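Side-chain contacts in acyl-[acyl-carrier-protein]--UDP-N-acetylglucosamine O-acyltransferase (Helicobacter pylori, PDB 1J2Z), which catalyses the transfer of a (3R)-hydroxyacyl chain from acyl carrier protein to UDP-N-acetylglucosamine, the first step of lipid A biosynthesis: residues R160-C165 with C245-E250; Y211-R216 with K229-E234. All blocks are in the same frame, centred on the assembly; numbering follows the deposited sequence.

Interaction 1 (R160-C165 with C245-E250); sequences RIAKGC and CSFILE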
ATOM      1  N   ARG A 160      13.919  13.766   9.714  1.00 20.21           N
ATOM      2  CA  ARG A 160      14.839  13.036  10.577  1.00 20.42           C
ATOM      3  C   ARG A 160      14.116  12.592  11.839  1.00 21.57           C
ATOM      4  O   ARG A 160      13.471  13.397  12.503  1.00 26.31           O
ATOM      5  CB  ARG A 160      16.036  13.909  10.958  1.00 21.19           C
ATOM      6  CG  ARG A 160      16.884  14.396   9.784  1.00 23.78           C
ATOM      7  CD  ARG A 160      18.029  15.260  10.299  1.00 24.22           C
ATOM      8  NE  ARG A 160      17.529  16.260  11.235  1.00 27.31           N
ATOM      9  CZ  ARG A 160      18.184  16.672  12.315  1.00 28.45           C
ATOM     10  NH1 ARG A 160      19.379  16.172  12.601  1.00 26.53           N
ATOM     11  NH2 ARG A 160      17.634  17.573  13.117  1.00 26.96           N
ATOM     12  N   ILE A 161      14.212  11.307  12.156  1.00 22.19           N
ATOM     13  CA  ILE A 161      13.581  10.771  13.356  1.00 19.61           C
ATOM     14  C   ILE A 161      14.712  10.287  14.254  1.00 23.74           C
ATOM     15  O   ILE A 161      15.490   9.411  13.869  1.00 20.00           O
ATOM     16  CB  ILE A 161      12.645   9.596  13.018  1.00 22.69           C
ATOM     17  CG1 ILE A 161      11.564  10.071  12.047  1.00 19.82           C
ATOM     18  CG2 ILE A 161      12.009   9.044  14.291  1.00 22.33           C
ATOM     19  CD1 ILE A 161      10.773   8.937  11.420  1.00 29.63           C
ATOM     20  N   ALA A 162      14.804  10.868  15.446  1.00 23.39           N
ATOM     21  CA  ALA A 162      15.864  10.511  16.379  1.00 24.38           C
ATOM     22  C   ALA A 162      15.626   9.177  17.066  1.00 23.89           C
ATOM     23  O   ALA A 162      14.590   8.536  16.879  1.00 21.46           O
ATOM     24  CB  ALA A 162      16.035  11.622  17.421  1.00 21.85           C
ATOM     25  N   LYS A 163      16.606   8.773  17.865  1.00 23.92           N
ATOM     26  CA  LYS A 163      16.574   7.519  18.606  1.00 27.36           C
ATOM     27  C   LYS A 163      15.360   7.342  19.514  1.00 22.17           C
ATOM     28  O   LYS A 163      14.845   8.302  20.079  1.00 27.84           O
ATOM     29  CB  LYS A 163      17.847   7.404  19.450  1.00 29.38           C
ATOM     30  CG  LYS A 163      17.893   6.207  20.390  1.00 29.69           C
ATOM     31  CD  LYS A 163      19.121   6.299  21.298  1.00 36.67           C
ATOM     32  CE  LYS A 163      19.284   5.057  22.158  1.00 40.66           C
ATOM     33  NZ  LYS A 163      20.466   5.178  23.064  1.00 39.67           N
ATOM     34  N   GLY A 164      14.915   6.096  19.633  1.00 21.27           N
ATOM     35  CA  GLY A 164      13.801   5.753  20.498  1.00 22.67           C
ATOM     36  C   GLY A 164      12.426   6.327  20.228  1.00 25.96           C
ATOM     37  O   GLY A 164      11.600   6.378  21.138  1.00 26.08           O
ATOM     38  N   CYS A 165      12.157   6.742  18.995  1.00 25.68           N
ATOM     39  CA  CYS A 165      10.851   7.303  18.674  1.00 24.55           C
ATOM     40  C   CYS A 165       9.835   6.277  18.207  1.00 25.63           C
ATOM     41  O   CYS A 165      10.182   5.213  17.689  1.00 25.57           O
ATOM     42  CB  CYS A 165      10.978   8.386  17.603  1.00 24.84           C
ATOM     43  SG  CYS A 165      11.727   9.914  18.180  1.00 26.89           S
ATOM     44  N   CYS A 245      19.158  18.475  22.303  1.00 28.39           N
ATOM     45  CA  CYS A 245      19.310  19.841  21.822  1.00 29.24           C
ATOM     46  C   CYS A 245      20.131  19.998  20.547  1.00 27.30           C
ATOM     47  O   CYS A 245      19.800  20.824  19.695  1.00 30.17           O
ATOM     48  CB  CYS A 245      19.882  20.715  22.938  1.00 28.62           C
ATOM     49  SG  CYS A 245      18.791  20.768  24.370  1.00 32.50           S
ATOM     50  N   SER A 246      21.196  19.219  20.399  1.00 27.66           N
ATOM     51  CA  SER A 246      22.002  19.335  19.186  1.00 26.14           C
ATOM     52  C   SER A 246      21.171  18.839  18.005  1.00 23.87           C
ATOM     53  O   SER A 246      21.298  19.343  16.888  1.00 23.81           O
ATOM     54  CB  SER A 246      23.291  18.516  19.304  1.00 26.44           C
ATOM     55  OG  SER A 246      23.011  17.132  19.327  1.00 31.41           O
ATOM     56  N   PHE A 247      20.316  17.850  18.255  1.00 23.19           N
ATOM     57  CA  PHE A 247      19.449  17.317  17.202  1.00 24.73           C
ATOM     58  C   PHE A 247      18.537  18.443  16.720  1.00 21.68           C
ATOM     59  O   PHE A 247      18.412  18.697  15.519  1.00 24.20           O
ATOM     60  CB  PHE A 247      18.584  16.172  17.739  1.00 26.65           C
ATOM     61  CG  PHE A 247      17.622  15.613  16.722  1.00 27.68           C
ATOM     62  CD1 PHE A 247      18.066  14.755  15.724  1.00 23.52           C
ATOM     63  CD2 PHE A 247      16.277  15.976  16.744  1.00 29.44           C
ATOM     64  CE1 PHE A 247      17.189  14.266  14.759  1.00 20.03           C
ATOM     65  CE2 PHE A 247      15.388  15.495  15.781  1.00 28.66           C
ATOM     66  CZ  PHE A 247      15.845  14.638  14.788  1.00 23.27           C
ATOM     67  N   ILE A 248      17.911  19.117  17.678  1.00 20.95           N
ATOM     68  CA  ILE A 248      17.002  20.220  17.401  1.00 22.45           C
ATOM     69  C   ILE A 248      17.649  21.357  16.619  1.00 21.75           C
ATOM     70  O   ILE A 248      17.091  21.827  15.628  1.00 29.37           O
ATOM     71  CB  ILE A 248      16.418  20.781  18.718  1.00 23.06           C
ATOM     72  CG1 ILE A 248      15.463  19.758  19.331  1.00 30.17           C
ATOM     73  CG2 ILE A 248      15.708  22.103  18.463  1.00 24.71           C
ATOM     74  CD1 ILE A 248      14.965  20.128  20.726  1.00 27.91           C
ATOM     75  N   LEU A 249      18.821  21.802  17.059  1.00 26.65           N
ATOM     76  CA  LEU A 249      19.509  22.898  16.382  1.00 24.94           C
ATOM     77  C   LEU A 249      19.975  22.532  14.975  1.00 28.09           C
ATOM     78  O   LEU A 249      20.203  23.413  14.151  1.00 27.71           O
ATOM     79  CB  LEU A 249      20.710  23.371  17.212  1.00 30.85           C
ATOM     80  CG  LEU A 249      20.430  23.933  18.610  1.00 31.89           C
ATOM     81  CD1 LEU A 249      21.737  24.399  19.239  1.00 38.08           C
ATOM     82  CD2 LEU A 249      19.445  25.087  18.527  1.00 29.19           C
ATOM     83  N   GLU A 250      20.109  21.239  14.694  1.00 31.20           N
ATOM     84  CA  GLU A 250      20.551  20.796  13.374  1.00 33.11           C
ATOM     85  C   GLU A 250      19.404  20.576  12.391  1.00 34.19           C
ATOM     86  O   GLU A 250      19.633  20.340  11.204  1.00 33.77           O
ATOM     87  CB  GLU A 250      21.358  19.501  13.493  1.00 35.28           C
ATOM     88  CG  GLU A 250      22.749  19.689  14.071  1.00 41.98           C
ATOM     89  CD  GLU A 250      23.465  18.370  14.287  1.00 48.84           C
ATOM     90  OE1 GLU A 250      23.502  17.551  13.345  1.00 47.06           O
ATOM     91  OE2 GLU A 250      23.993  18.154  15.398  1.00 59.15           O
TER
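The carbonyl oxygen of Phe247 is gripped twice: Arg160 NH2 donates to Phe247 O over 2.8 Å with an N-H...O angle of 159°, and Glu250 N reaches the same oxygen in a weak bond within the helix. The bond from arginine ties the left-handed beta-helix to the C-terminal helical region, since Arg160 stands on strand 160-161 of the last coils, where its backbone bonds to Val177, and Phe247 lies in the last turns of helix 239-250. The acceptor lies in the guanidinium plane, although NH2 itself approaches tilted from the carbonyl plane.

The same arginine also lies flat on the Phe247 ring. The planes differ by 14°, and Arg160 CZ stands 4.0 Å from the centroid of the Phe247 ring, a stack that is also a cation-pi contact. A turn about CG-CD (chi3 -49°) brings the guanidinium back over the ring, while NE forms a salt bridge with Asp176 and so helps to fix its rotation. Glu250 O lies above the opposite guanidinium face, off to one side of the group's centre. The Glu250 carboxylate stays beyond salt-bridge range, with OE1 4.4 Å from Arg160 NH1, so any help it gives is probably a modest through-space attraction.

Phenylalanine suits its place because both ring faces are used. Opposite the arginine, the Ala162 methyl makes a CH-pi contact, its CB 3.9 Å from the centroid of the Phe247 ring and almost on the ring normal. The ring swings away from the backbone N of Phe247 and lies between the Arg160 guanidinium and the Ala162 methyl, where the small alanine lets it come close to the strand. At the ring's edge, Phe247 CZ sits 3.5 Å from Arg160 O.

Interaction 2 (Y211-R216 with K229-E234); sequences YALYKR and KLELEE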
ATOM      1  N   TYR A 211      11.623  14.240  30.632  1.00 34.22           N
ATOM      2  CA  TYR A 211      10.281  14.821  30.639  1.00 37.07           C
ATOM      3  C   TYR A 211      10.400  16.311  30.932  1.00 38.38           C
ATOM      4  O   TYR A 211       9.851  17.148  30.214  1.00 36.85           O
ATOM      5  CB  TYR A 211       9.402  14.192  31.725  1.00 38.78           C
ATOM      6  CG  TYR A 211       8.702  12.906  31.351  1.00 41.26           C
ATOM      7  CD1 TYR A 211       9.170  11.676  31.812  1.00 45.43           C
ATOM      8  CD2 TYR A 211       7.529  12.922  30.595  1.00 43.09           C
ATOM      9  CE1 TYR A 211       8.481  10.493  31.543  1.00 45.66           C
ATOM     10  CE2 TYR A 211       6.833  11.743  30.317  1.00 44.15           C
ATOM     11  CZ  TYR A 211       7.314  10.534  30.798  1.00 45.87           C
ATOM     12  OH  TYR A 211       6.622   9.370  30.556  1.00 45.86           O
ATOM     13  N   ALA A 212      11.116  16.624  32.006  1.00 38.00           N
ATOM     14  CA  ALA A 212      11.323  18.003  32.421  1.00 36.37           C
ATOM     15  C   ALA A 212      11.953  18.805  31.295  1.00 33.34           C
ATOM     16  O   ALA A 212      11.498  19.901  30.971  1.00 35.82           O
ATOM     17  CB  ALA A 212      12.221  18.043  33.660  1.00 34.42           C
ATOM     18  N   LEU A 213      13.002  18.246  30.698  1.00 34.25           N
ATOM     19  CA  LEU A 213      13.714  18.900  29.606  1.00 32.12           C
ATOM     20  C   LEU A 213      12.757  19.312  28.488  1.00 28.94           C
ATOM     21  O   LEU A 213      12.737  20.466  28.063  1.00 28.38           O
ATOM     22  CB  LEU A 213      14.773  17.955  29.028  1.00 28.16           C
ATOM     23  CG  LEU A 213      16.018  18.557  28.363  1.00 33.20           C
ATOM     24  CD1 LEU A 213      16.597  17.533  27.401  1.00 27.57           C
ATOM     25  CD2 LEU A 213      15.692  19.839  27.623  1.00 35.64           C
ATOM     26  N   TYR A 214      11.968  18.359  28.007  1.00 30.61           N
ATOM     27  CA  TYR A 214      11.032  18.641  26.929  1.00 31.46           C
ATOM     28  C   TYR A 214       9.954  19.636  27.332  1.00 35.19           C
ATOM     29  O   TYR A 214       9.521  20.454  26.517  1.00 33.85           O
ATOM     30  CB  TYR A 214      10.398  17.341  26.428  1.00 30.22           C
ATOM     31  CG  TYR A 214      11.244  16.609  25.404  1.00 26.62           C
ATOM     32  CD1 TYR A 214      11.560  15.259  25.564  1.00 23.60           C
ATOM     33  CD2 TYR A 214      11.703  17.260  24.257  1.00 29.36           C
ATOM     34  CE1 TYR A 214      12.308  14.578  24.607  1.00 25.93           C
ATOM     35  CE2 TYR A 214      12.452  16.587  23.294  1.00 27.19           C
ATOM     36  CZ  TYR A 214      12.750  15.250  23.474  1.00 24.64           C
ATOM     37  OH  TYR A 214      13.482  14.583  22.518  1.00 32.50           O
ATOM     38  N   LYS A 215       9.522  19.578  28.586  1.00 35.65           N
ATOM     39  CA  LYS A 215       8.500  20.502  29.056  1.00 37.60           C
ATOM     40  C   LYS A 215       9.019  21.934  28.964  1.00 35.61           C
ATOM     41  O   LYS A 215       8.292  22.846  28.571  1.00 36.38           O
ATOM     42  CB  LYS A 215       8.096  20.148  30.491  1.00 42.80           C
ATOM     43  CG  LYS A 215       7.345  18.821  30.563  1.00 55.73           C
ATOM     44  CD  LYS A 215       7.110  18.321  31.982  1.00 60.79           C
ATOM     45  CE  LYS A 215       6.413  16.956  31.952  1.00 63.16           C
ATOM     46  NZ  LYS A 215       6.255  16.335  33.296  1.00 53.16           N
ATOM     47  N   ARG A 216      10.288  22.125  29.300  1.00 34.29           N
ATOM     48  CA  ARG A 216      10.890  23.452  29.236  1.00 37.43           C
ATOM     49  C   ARG A 216      11.201  23.835  27.794  1.00 38.89           C
ATOM     50  O   ARG A 216      11.022  24.989  27.398  1.00 36.55           O
ATOM     51  CB  ARG A 216      12.166  23.494  30.082  1.00 35.97           C
ATOM     52  CG  ARG A 216      11.886  23.443  31.576  1.00 35.30           C
ATOM     53  CD  ARG A 216      13.154  23.517  32.408  1.00 43.80           C
ATOM     54  NE  ARG A 216      13.921  22.275  32.371  1.00 44.83           N
ATOM     55  CZ  ARG A 216      15.132  22.173  31.842  1.00 44.52           C
ATOM     56  NH1 ARG A 216      15.704  23.241  31.307  1.00 46.36           N
ATOM     57  NH2 ARG A 216      15.774  21.009  31.853  1.00 37.60           N
ATOM     58  N   LYS A 229      19.452  26.125  22.839  1.00 34.36           N
ATOM     59  CA  LYS A 229      20.772  26.713  23.034  1.00 34.66           C
ATOM     60  C   LYS A 229      21.014  27.020  24.509  1.00 37.75           C
ATOM     61  O   LYS A 229      22.095  26.760  25.037  1.00 39.28           O
ATOM     62  CB  LYS A 229      20.914  27.980  22.183  1.00 37.06           C
ATOM     63  CG  LYS A 229      20.744  27.713  20.695  1.00 36.02           C
ATOM     64  CD  LYS A 229      21.305  28.816  19.816  1.00 41.59           C
ATOM     65  CE  LYS A 229      20.519  30.100  19.940  1.00 47.41           C
ATOM     66  NZ  LYS A 229      20.953  31.085  18.908  1.00 49.00           N
ATOM     67  N   LEU A 230      20.000  27.560  25.178  1.00 36.80           N
ATOM     68  CA  LEU A 230      20.119  27.877  26.594  1.00 39.55           C
ATOM     69  C   LEU A 230      20.290  26.602  27.403  1.00 38.57           C
ATOM     70  O   LEU A 230      21.007  26.576  28.403  1.00 40.60           O
ATOM     71  CB  LEU A 230      18.878  28.628  27.081  1.00 41.49           C
ATOM     72  CG  LEU A 230      18.780  30.099  26.674  1.00 45.69           C
ATOM     73  CD1 LEU A 230      17.416  30.656  27.062  1.00 44.14           C
ATOM     74  CD2 LEU A 230      19.896  30.884  27.358  1.00 48.08           C
ATOM     75  N   GLU A 231      19.625  25.544  26.959  1.00 36.07           N
ATOM     76  CA  GLU A 231      19.685  24.258  27.634  1.00 35.18           C
ATOM     77  C   GLU A 231      21.103  23.688  27.574  1.00 38.53           C
ATOM     78  O   GLU A 231      21.566  23.044  28.516  1.00 37.74           O
ATOM     79  CB  GLU A 231      18.699  23.295  26.976  1.00 41.61           C
ATOM     80  CG  GLU A 231      18.122  22.260  27.910  1.00 42.13           C
ATOM     81  CD  GLU A 231      17.436  22.885  29.107  1.00 41.48           C
ATOM     82  OE1 GLU A 231      16.610  23.799  28.917  1.00 42.87           O
ATOM     83  OE2 GLU A 231      17.721  22.458  30.241  1.00 41.03           O
ATOM     84  N   LEU A 232      21.784  23.929  26.460  1.00 35.91           N
ATOM     85  CA  LEU A 232      23.147  23.453  26.273  1.00 43.07           C
ATOM     86  C   LEU A 232      24.118  24.237  27.156  1.00 48.48           C
ATOM     87  O   LEU A 232      25.175  23.729  27.539  1.00 46.22           O
ATOM     88  CB  LEU A 232      23.548  23.594  24.805  1.00 40.73           C
ATOM     89  CG  LEU A 232      22.845  22.634  23.842  1.00 42.92           C
ATOM     90  CD1 LEU A 232      22.980  23.143  22.416  1.00 39.74           C
ATOM     91  CD2 LEU A 232      23.439  21.235  23.987  1.00 40.99           C
ATOM     92  N   GLU A 233      23.752  25.474  27.473  1.00 49.62           N
ATOM     93  CA  GLU A 233      24.579  26.323  28.319  1.00 54.27           C
ATOM     94  C   GLU A 233      24.421  25.926  29.783  1.00 58.29           C
ATOM     95  O   GLU A 233      25.408  25.703  30.485  1.00 60.73           O
ATOM     96  CB  GLU A 233      24.186  27.793  28.141  1.00 54.62           C
ATOM     97  CG  GLU A 233      24.570  28.384  26.792  1.00 65.57           C
ATOM     98  CD  GLU A 233      24.055  29.803  26.603  1.00 70.36           C
ATOM     99  OE1 GLU A 233      24.307  30.656  27.481  1.00 72.42           O
ATOM    100  OE2 GLU A 233      23.403  30.067  25.570  1.00 74.72           O
ATOM    101  N   GLU A 234      23.174  25.833  30.235  1.00 60.29           N
ATOM    102  CA  GLU A 234      22.884  25.477  31.617  1.00 62.83           C
ATOM    103  C   GLU A 234      23.183  24.018  31.940  1.00 63.04           C
ATOM    104  O   GLU A 234      23.074  23.600  33.091  1.00 65.79           O
ATOM    105  CB  GLU A 234      21.418  25.783  31.941  1.00 67.45           C
ATOM    106  CG  GLU A 234      21.031  27.244  31.743  1.00 78.16           C
ATOM    107  CD  GLU A 234      19.639  27.561  32.267  1.00 83.48           C
ATOM    108  OE1 GLU A 234      18.670  26.894  31.841  1.00 87.91           O
ATOM    109  OE2 GLU A 234      19.515  28.483  33.104  1.00 85.65           O
TER
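This is a largely buried contact, a salt bridge with a small apolar touch beside it, joining two successive helices of the C-terminal helical region, 204-217 and 224-234, well away from the substrate-binding residues. A short connection, residues 218-223, links the helices, and the contact brings their facing sides together with just 145 Å² of buried surface. The backbones stay apart, with the nearest CA atoms, of Leu213 and Glu231, 8.3 Å from each other, and side chains make the contact.

Arg216 and Glu231 span that gap, their side chains crossing at about a right angle. OE2 of the glutamate stands at the edge of the guanidinium, near its plane, where both terminal nitrogens are directed to it. Arg216 NH2 gives a weak bond to Glu231 OE2 at 2.9 Å, bent to an N-H...O angle of 127°. The partner bond from NH1 to OE2 is modelled as very short, and since the position of NH1 is uncertain its length is doubtful. Guanidinium and carboxylate planes are turned 59° apart, far from the coplanar pose of a two-oxygen fork. A bend at chi2 of 57° folds the glutamate chain and carries its carboxylate to the arginine.

Leucine fits alongside because the folded glutamate offers a methylene to it. Leu213 CD2 packs 3.4 Å from Glu231 CG, the two side chains running alongside each other and pointing opposite ways. Helix 239-250 completes the surroundings, with Ile244 against Leu213 and Cys245 against Glu231.

Glu231 is buried and borders apolar groups, a setting that would by itself raise the cost of a negative charge; the nearby guanidinium probably offsets that cost and would be expected to keep the carboxylate ionised.

How the interactions relate
Helix 239-250 connects the two contacts, whose centres lie about 14 Å apart. It meets the beta-helix in interaction 1, while residues on other sides of it pack against helix 224-234 of interaction 2: Cys245 CB is 3.6 Å from Leu232 CG, and Leu249 CD1 is 3.6 Å from Leu232 CD1. Interaction 2 joins two helices of the C-terminal region, and interaction 1 joins that region to the beta-helix. Their relation to the substrate site differs too. Arg160's side chain is about 8 Å from that of His140, a probable substrate-binding residue, and about 13 Å from a bound octyl thioglucoside, whereas 211-216 with 229-234 lies away from such sites.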